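Local coordinates for protein putative NADH-depentdent flavin oxidoreductase (Cupriavidus metallidurans, PDB 5OCS) that probably acts as an FMN-dependent ene-reductase of the Old Yellow Enzyme family, using a reduced nicotinamide cofactor to reduce activated alkenes, at residues Q129-S134 and A146-A151; G105-S110 and G179-L184; S190-H195 and D236-G241. All coordinates share one frame; numbering follows the deposited sequence.

Interaction 1: Q129-S134 and A146-A151; sequences QTFAPS and AALDKA
Gln129, its chain bent at chi2 (63° for CD), has NE2 3.7 Å from Ala146 N and gives a weak hydrogen bond to Thr130 O. That same carbonyl takes the first bond across the contact, Ala146 N to Thr130 O at 2.9 Å, so two N-H groups converge on one oxygen. From here a short parallel ladder runs on. Phe131 is bridged with Ala146, and on their shared side of the sheet Phe131 CD1 rests 3.8 Å from Ala146 CB. Phe131 CB also touches Leu148 CD2, at 3.8 Å. Ala132 then offers both of its backbone groups: its N bonds to Ala146 O (3.0 Å), and its O accepts from Leu148 N (2.8 Å), with Leu148 CG lying beside that oxygen. Ala147 CB turns to the other side of the sheet and meets Pro133 O and Ser134 CA, the latter at 4.0 Å. Ser134 OG itself bonds to His195 N. This two-strand sheet lies outside the barrel, in the long excursion between barrel strand 96-102 and helix 150-169, which leads on to strand 175-179. Leu148 reaches Phe188 of helix 184-189 and Met153 and Ile156 of helix 150-169, whose N-cap is Asp149, while Ala132 and Pro133 lean on Gln187.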
loop_
_atom_site.group_PDB
_atom_site.type_symbol
_atom_site.label_atom_id
_atom_site.label_comp_id
_atom_site.label_asym_id
_atom_site.label_seq_id
_atom_site.Cartn_x
_atom_site.Cartn_y
_atom_site.Cartn_z
ATOM N N GLN D 129 4.564 33.320 12.669
ATOM C CA GLN D 129 5.363 33.499 13.884
ATOM C C GLN D 129 5.375 32.211 14.734
ATOM O O GLN D 129 4.307 31.640 15.013
ATOM C CB GLN D 129 4.838 34.656 14.735
ATOM C CG GLN D 129 5.757 34.943 15.939
ATOM C CD GLN D 129 7.150 35.396 15.477
ATOM O OE1 GLN D 129 7.274 36.446 14.851
ATOM N NE2 GLN D 129 8.200 34.573 15.731
ATOM N N THR D 130 6.581 31.781 15.128
ATOM C CA THR D 130 6.793 30.556 15.916
ATOM C C THR D 130 6.953 30.909 17.394
ATOM O O THR D 130 7.229 32.062 17.742
ATOM C CB THR D 130 8.022 29.791 15.390
ATOM O OG1 THR D 130 9.207 30.606 15.549
ATOM C CG2 THR D 130 7.815 29.444 13.929
ATOM N N PHE D 131 6.775 29.916 18.249
ATOM C CA PHE D 131 6.798 30.068 19.683
ATOM C C PHE D 131 7.730 29.039 20.294
ATOM O O PHE D 131 7.892 27.911 19.759
ATOM C CB PHE D 131 5.363 29.908 20.240
ATOM C CG PHE D 131 4.434 30.971 19.727
ATOM C CD1 PHE D 131 4.477 32.255 20.272
ATOM C CD2 PHE D 131 3.644 30.754 18.606
ATOM C CE1 PHE D 131 3.674 33.273 19.758
ATOM C CE2 PHE D 131 2.836 31.759 18.083
ATOM C CZ PHE D 131 2.850 33.029 18.661
ATOM N N ALA D 132 8.315 29.404 21.427
ATOM C CA ALA D 132 9.338 28.595 22.075
ATOM C C ALA D 132 9.522 28.978 23.530
ATOM O O ALA D 132 9.012 30.035 23.983
ATOM C CB ALA D 132 10.669 28.766 21.331
ATOM N N PRO D 133 10.284 28.157 24.272
ATOM C CA PRO D 133 10.511 28.603 25.645
ATOM C C PRO D 133 11.267 29.934 25.723
ATOM O O PRO D 133 11.021 30.736 26.633
ATOM C CB PRO D 133 11.327 27.473 26.255
ATOM C CG PRO D 133 11.844 26.672 25.110
ATOM C CD PRO D 133 10.751 26.772 24.065
ATOM N N SER D 134 12.179 30.147 24.768
ATOM C CA SER D 134 12.988 31.377 24.700
ATOM C C SER D 134 13.183 31.859 23.260
ATOM O O SER D 134 13.126 31.055 22.304
ATOM C CB SER D 134 14.371 31.133 25.314
ATOM O OG SER D 134 14.319 30.664 26.678
ATOM N N ALA D 146 9.037 33.715 19.270
ATOM C CA ALA D 146 8.590 34.459 20.471
ATOM C C ALA D 146 8.715 33.580 21.713
ATOM O O ALA D 146 8.386 32.396 21.667
ATOM C CB ALA D 146 7.157 34.909 20.299
ATOM N N ALA D 147 9.206 34.154 22.807
ATOM C CA ALA D 147 9.312 33.452 24.067
ATOM C C ALA D 147 7.920 33.361 24.633
ATOM O O ALA D 147 7.244 34.355 24.774
ATOM C CB ALA D 147 10.219 34.183 25.036
ATOM N N LEU D 148 7.505 32.156 24.997
ATOM C CA LEU D 148 6.148 31.965 25.466
ATOM C C LEU D 148 5.913 32.629 26.836
ATOM O O LEU D 148 6.755 32.541 27.723
ATOM C CB LEU D 148 5.831 30.491 25.578
ATOM C CG LEU D 148 5.586 29.814 24.231
ATOM C CD1 LEU D 148 5.939 28.337 24.284
ATOM C CD2 LEU D 148 4.146 30.045 23.819
ATOM N N ASP D 149 4.735 33.220 26.996
ATOM C CA ASP D 149 4.274 33.689 28.318
ATOM C C ASP D 149 3.253 32.718 28.926
ATOM O O ASP D 149 2.950 31.639 28.350
ATOM C CB ASP D 149 3.760 35.122 28.218
ATOM C CG ASP D 149 2.584 35.287 27.276
ATOM O OD1 ASP D 149 1.904 34.306 26.889
ATOM O OD2 ASP D 149 2.307 36.434 26.937
ATOM N N LYS D 150 2.768 33.060 30.110
ATOM C CA LYS D 150 1.806 32.236 30.814
ATOM C C LYS D 150 0.602 31.929 29.928
ATOM O O LYS D 150 0.198 30.771 29.826
ATOM C CB LYS D 150 1.377 32.882 32.173
ATOM C CG LYS D 150 2.065 32.293 33.412
ATOM C CD LYS D 150 3.508 32.765 33.652
ATOM C CE LYS D 150 4.268 31.917 34.709
ATOM N NZ LYS D 150 5.705 31.597 34.362
ATOM N N ALA D 151 0.073 32.931 29.241
ATOM C CA ALA D 151 -1.089 32.685 28.349
ATOM C C ALA D 151 -0.730 31.734 27.197
ATOM O O ALA D 151 -1.520 30.864 26.822
ATOM C CB ALA D 151 -1.589 33.979 27.792
#

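Interaction 2: G105-S110 and G179-L184; sequences GRKASS and GAHGYL
Lys107 reaches over to the loop 179-184, joining the loops that follow two adjacent parallel strands of the TIM barrel, 96-102 and 175-179. Its side chain illustrates how one long residue can serve both apolar and polar partners. CB lies 3.8 Å from Tyr183 CE1, at the start of a crossing in which the two side chains meet at about a right angle. CG points anti to the carbonyl carbon (chi1 -71°), and from there the chain is extended, passing CG and CD beside Gly182 O. CD approaches that oxygen to 3.2 Å while keeping 3.7 Å from Tyr183 CE1. CE lies equally near the carbonyl oxygens of Gly182 and His181. The path ends with a 2.7 Å hydrogen bond from Lys107 NZ to His181 O, approached from above the carbonyl plane, 41° out of it. The two carbonyls belong to a type I' beta turn from Ala180 to Tyr183, whose central residues, His181 and Gly182, have positive phi. Gly105, with no side chain, receives Leu184 CD1 at 3.7 Å from its CA. Tyr183 lies near the FMN site, its side chain about 5 Å from that of Cys25, an FMN-binding residue, and His181 ND1 holds a citrate probably brought by the crystallisation liquor. Water 1 accepts from Arg106 NE and donates to Gly182 O, while His181 O sits 3.7 Å above the centre of the Tyr183 ring.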
loop_
_atom_site.group_PDB
_atom_site.type_symbol
_atom_site.label_atom_id
_atom_site.label_comp_id
_atom_site.label_asym_id
_atom_site.label_seq_id
_atom_site.Cartn_x
_atom_site.Cartn_y
_atom_site.Cartn_z
ATOM N N GLY D 105 7.273 24.128 17.851
ATOM C CA GLY D 105 7.931 25.155 18.636
ATOM C C GLY D 105 8.685 26.034 17.661
ATOM O O GLY D 105 8.158 26.408 16.618
ATOM N N ARG D 106 9.942 26.350 17.982
ATOM C CA ARG D 106 10.741 27.182 17.099
ATOM C C ARG D 106 11.061 26.590 15.755
ATOM O O ARG D 106 11.555 27.311 14.909
ATOM C CB ARG D 106 12.049 27.632 17.764
ATOM C CG ARG D 106 13.091 26.530 17.844
ATOM C CD ARG D 106 14.160 26.927 18.833
ATOM N NE ARG D 106 15.218 25.934 18.966
ATOM C CZ ARG D 106 16.457 26.197 19.411
ATOM N NH1 ARG D 106 16.821 27.460 19.709
ATOM N NH2 ARG D 106 17.344 25.186 19.506
ATOM N N LYS D 107 10.841 25.289 15.564
ATOM C CA LYS D 107 11.087 24.639 14.286
ATOM C C LYS D 107 9.877 24.675 13.340
ATOM O O LYS D 107 9.939 24.146 12.202
ATOM C CB LYS D 107 11.497 23.202 14.531
ATOM C CG LYS D 107 12.882 23.045 15.125
ATOM C CD LYS D 107 13.136 21.542 15.244
ATOM C CE LYS D 107 14.590 21.215 15.272
ATOM N NZ LYS D 107 14.799 19.748 15.070
ATOM N N ALA D 108 8.794 25.302 13.790
ATOM C CA ALA D 108 7.598 25.480 12.973
ATOM C C ALA D 108 7.827 26.400 11.777
ATOM O O ALA D 108 8.928 26.956 11.604
ATOM C CB ALA D 108 6.456 25.984 13.845
ATOM N N SER D 109 6.817 26.491 10.916
ATOM C CA SER D 109 6.818 27.411 9.796
ATOM C C SER D 109 8.008 27.125 8.891
ATOM O O SER D 109 8.772 28.044 8.523
ATOM C CB SER D 109 6.817 28.870 10.312
ATOM O OG SER D 109 6.662 29.766 9.241
ATOM N N SER D 110 8.214 25.837 8.580
ATOM C CA SER D 110 9.317 25.395 7.724
ATOM C C SER D 110 8.791 24.688 6.458
ATOM O O SER D 110 7.619 24.328 6.350
ATOM C CB SER D 110 10.222 24.450 8.474
ATOM O OG SER D 110 10.807 25.114 9.580
ATOM N N GLY D 179 7.930 14.612 22.604
ATOM C CA GLY D 179 8.954 15.340 23.391
ATOM C C GLY D 179 10.354 15.302 22.810
ATOM O O GLY D 179 11.314 15.572 23.520
ATOM N N ALA D 180 10.506 15.008 21.522
ATOM C CA ALA D 180 11.813 14.787 20.915
ATOM C C ALA D 180 12.000 15.625 19.639
ATOM O O ALA D 180 11.256 16.557 19.392
ATOM C CB ALA D 180 11.982 13.303 20.648
ATOM N N HIS D 181 13.047 15.296 18.884
ATOM C CA HIS D 181 13.366 15.896 17.566
ATOM C C HIS D 181 13.501 17.420 17.591
ATOM O O HIS D 181 13.253 18.113 16.603
ATOM C CB HIS D 181 12.389 15.440 16.457
ATOM C CG HIS D 181 13.007 15.478 15.081
ATOM N ND1 HIS D 181 13.906 14.527 14.643
ATOM C CD2 HIS D 181 12.904 16.380 14.076
ATOM C CE1 HIS D 181 14.315 14.830 13.423
ATOM N NE2 HIS D 181 13.723 15.952 13.054
ATOM N N GLY D 182 13.907 17.943 18.727
ATOM C CA GLY D 182 14.083 19.371 18.890
ATOM C C GLY D 182 12.824 20.192 18.711
ATOM O O GLY D 182 12.931 21.402 18.474
ATOM N N TYR D 183 11.633 19.558 18.838
ATOM C CA TYR D 183 10.372 20.265 18.784
ATOM C C TYR D 183 10.031 20.910 20.140
ATOM O O TYR D 183 10.876 20.969 21.054
ATOM C CB TYR D 183 9.255 19.364 18.213
ATOM C CG TYR D 183 9.508 18.984 16.766
ATOM C CD1 TYR D 183 9.875 19.957 15.806
ATOM C CD2 TYR D 183 9.397 17.673 16.345
ATOM C CE1 TYR D 183 10.121 19.622 14.482
ATOM C CE2 TYR D 183 9.592 17.326 15.014
ATOM C CZ TYR D 183 9.971 18.295 14.084
ATOM O OH TYR D 183 10.191 17.954 12.762
ATOM N N LEU D 184 8.810 21.402 20.299
ATOM C CA LEU D 184 8.544 22.317 21.404
ATOM C C LEU D 184 8.920 21.779 22.785
ATOM O O LEU D 184 9.597 22.461 23.610
ATOM C CB LEU D 184 7.074 22.750 21.399
ATOM C CG LEU D 184 6.726 23.677 22.554
ATOM C CD1 LEU D 184 7.351 25.026 22.312
ATOM C CD2 LEU D 184 5.223 23.723 22.868
HETATM O O HOH W 1 15.084 23.046 18.439
#

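Interaction 3: S190-H195 and D236-G241; sequences SPIANH and DWVPNG
The ST turn that opens segment 190-195, just past helix 184-189, packs through Ser190, Pro191 and Ile192 on the loop 236-241, which follows barrel strand 228-233. The turn is closed by Ile192 N bonding to Ser190 OG; the Ile192 side chain points toward the other loop. With chi2 at 158°, Ile192 CD1 lies 3.3 Å from Val238 CG2, tighter than usual van der Waals contact. The same methyl lies 3.6 Å from Gly241 CA, where no side chain stands in the way, and CG1 passes Asn240 O. Pro191 adds to the contact: CB lies 3.5 Å from Asn240 O and CD 3.7 Å from Gly241 C. Water 2 bridges Ser190 OG and Asp236 OD2, donating to the carboxylate oxygen; both water distances are short, at 2.5 Å. Asp236 OD2 also accepts from Trp242 N, holding the carboxylate to its own loop, and OD1 has a weak link to His186 NE2 of helix 184-189. The loops thus meet mainly through van der Waals contacts of Ile192 and Pro191, and the polar groups of Ser190 and Asp236 are linked through a bound water rather than directly.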
loop_
_atom_site.group_PDB
_atom_site.type_symbol
_atom_site.label_atom_id
_atom_site.label_comp_id
_atom_site.label_asym_id
_atom_site.label_seq_id
_atom_site.Cartn_x
_atom_site.Cartn_y
_atom_site.Cartn_z
ATOM N N SER D 190 15.692 21.193 26.968
ATOM C CA SER D 190 17.107 21.431 26.642
ATOM C C SER D 190 17.604 22.797 27.039
ATOM O O SER D 190 17.058 23.820 26.584
ATOM C CB SER D 190 17.383 21.247 25.133
ATOM O OG SER D 190 18.755 21.521 24.867
ATOM N N PRO D 191 18.693 22.846 27.825
ATOM C CA PRO D 191 19.333 24.155 28.081
ATOM C C PRO D 191 19.831 24.926 26.859
ATOM O O PRO D 191 20.101 26.119 26.951
ATOM C CB PRO D 191 20.530 23.774 28.953
ATOM C CG PRO D 191 20.083 22.593 29.667
ATOM C CD PRO D 191 19.303 21.788 28.650
ATOM N N ILE D 192 19.982 24.257 25.728
ATOM C CA ILE D 192 20.356 24.913 24.481
ATOM C C ILE D 192 19.262 25.817 23.975
ATOM O O ILE D 192 19.535 26.944 23.570
ATOM C CB ILE D 192 20.773 23.856 23.449
ATOM C CG1 ILE D 192 22.108 23.265 23.913
ATOM C CG2 ILE D 192 20.867 24.420 22.022
ATOM C CD1 ILE D 192 22.343 21.912 23.322
ATOM N N ALA D 193 18.011 25.360 24.049
ATOM C CA ALA D 193 16.886 26.187 23.615
ATOM C C ALA D 193 16.209 26.943 24.747
ATOM O O ALA D 193 15.644 28.001 24.511
ATOM C CB ALA D 193 15.862 25.344 22.870
ATOM N N ASN D 194 16.295 26.429 25.976
ATOM C CA ASN D 194 15.533 26.994 27.103
ATOM C C ASN D 194 16.501 27.836 27.958
ATOM O O ASN D 194 17.349 27.284 28.682
ATOM C CB ASN D 194 14.939 25.870 27.947
ATOM C CG ASN D 194 14.088 26.375 29.075
ATOM O OD1 ASN D 194 14.147 27.553 29.430
ATOM N ND2 ASN D 194 13.277 25.487 29.658
ATOM N N HIS D 195 16.362 29.145 27.828
ATOM C CA HIS D 195 17.093 30.103 28.651
ATOM C C HIS D 195 16.176 30.868 29.600
ATOM O O HIS D 195 16.524 31.987 30.040
ATOM C CB HIS D 195 17.832 31.084 27.768
ATOM C CG HIS D 195 18.867 30.440 26.911
ATOM N ND1 HIS D 195 19.364 31.040 25.783
ATOM C CD2 HIS D 195 19.494 29.239 27.010
ATOM C CE1 HIS D 195 20.229 30.226 25.202
ATOM N NE2 HIS D 195 20.331 29.130 25.927
ATOM N N ASP D 236 21.208 14.644 23.399
ATOM C CA ASP D 236 21.797 15.505 22.383
ATOM C C ASP D 236 23.209 14.995 22.059
ATOM O O ASP D 236 23.843 14.259 22.845
ATOM C CB ASP D 236 21.844 16.979 22.819
ATOM C CG ASP D 236 20.467 17.622 22.953
ATOM O OD1 ASP D 236 19.468 17.097 22.435
ATOM O OD2 ASP D 236 20.397 18.674 23.593
ATOM N N TRP D 237 23.685 15.388 20.885
ATOM C CA TRP D 237 25.033 15.062 20.411
ATOM C C TRP D 237 26.041 16.082 21.021
ATOM O O TRP D 237 27.237 15.826 21.108
ATOM C CB TRP D 237 24.971 15.058 18.856
ATOM C CG TRP D 237 26.238 15.029 18.097
ATOM C CD1 TRP D 237 26.968 13.917 17.724
ATOM C CD2 TRP D 237 26.917 16.158 17.526
ATOM N NE1 TRP D 237 28.082 14.294 17.000
ATOM C CE2 TRP D 237 28.077 15.662 16.863
ATOM C CE3 TRP D 237 26.672 17.543 17.528
ATOM C CZ2 TRP D 237 28.991 16.512 16.202
ATOM C CZ3 TRP D 237 27.587 18.396 16.870
ATOM C CH2 TRP D 237 28.734 17.872 16.223
ATOM N N VAL D 238 25.534 17.240 21.454
ATOM C CA VAL D 238 26.347 18.329 21.986
ATOM C C VAL D 238 26.310 18.328 23.508
ATOM O O VAL D 238 25.378 17.803 24.083
ATOM C CB VAL D 238 25.892 19.722 21.437
ATOM C CG1 VAL D 238 26.245 19.840 19.956
ATOM C CG2 VAL D 238 24.402 19.985 21.640
ATOM N N PRO D 239 27.328 18.917 24.162
ATOM C CA PRO D 239 27.311 19.050 25.614
ATOM C C PRO D 239 26.362 20.139 26.103
ATOM O O PRO D 239 25.936 20.994 25.327
ATOM C CB PRO D 239 28.750 19.471 25.922
ATOM C CG PRO D 239 29.109 20.318 24.735
ATOM C CD PRO D 239 28.544 19.544 23.584
ATOM N N ASN D 240 26.073 20.111 27.400
ATOM C CA ASN D 240 25.210 21.095 28.046
ATOM C C ASN D 240 23.842 21.221 27.383
ATOM O O ASN D 240 23.263 22.307 27.312
ATOM C CB ASN D 240 25.927 22.447 28.120
ATOM C CG ASN D 240 27.375 22.305 28.576
ATOM O OD1 ASN D 240 28.276 22.857 27.956
ATOM N ND2 ASN D 240 27.605 21.533 29.625
ATOM N N GLY D 241 23.335 20.098 26.885
ATOM C CA GLY D 241 21.974 20.050 26.368
ATOM C C GLY D 241 21.217 18.997 27.144
ATOM O O GLY D 241 21.480 18.744 28.325
HETATM O O HOH W 2 19.025 20.547 22.548
#

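All three contacts gather on one side of the chain's centre, among the excursions that follow the neighbouring barrel strands 96-102, 175-179 and 228-233. Interaction 1 folds the first excursion on itself, interaction 2 joins the first to the second, and interaction 3 the second to the third. Interaction 1 is nested within the long loop closed by interaction 2, their centres 12 Å apart; interaction 3 follows both along the chain, 18 Å from interaction 1 and 14 Å from interaction 2. Helix 184-189 begins in interaction 2 and runs out into interaction 3. Thr130 meets Ala108 and Gly105, while Arg106 and Ser134 pack on Ala193. Contacts thus lead from Tyr183, close to FMN-binding Cys25, out to the surface loops.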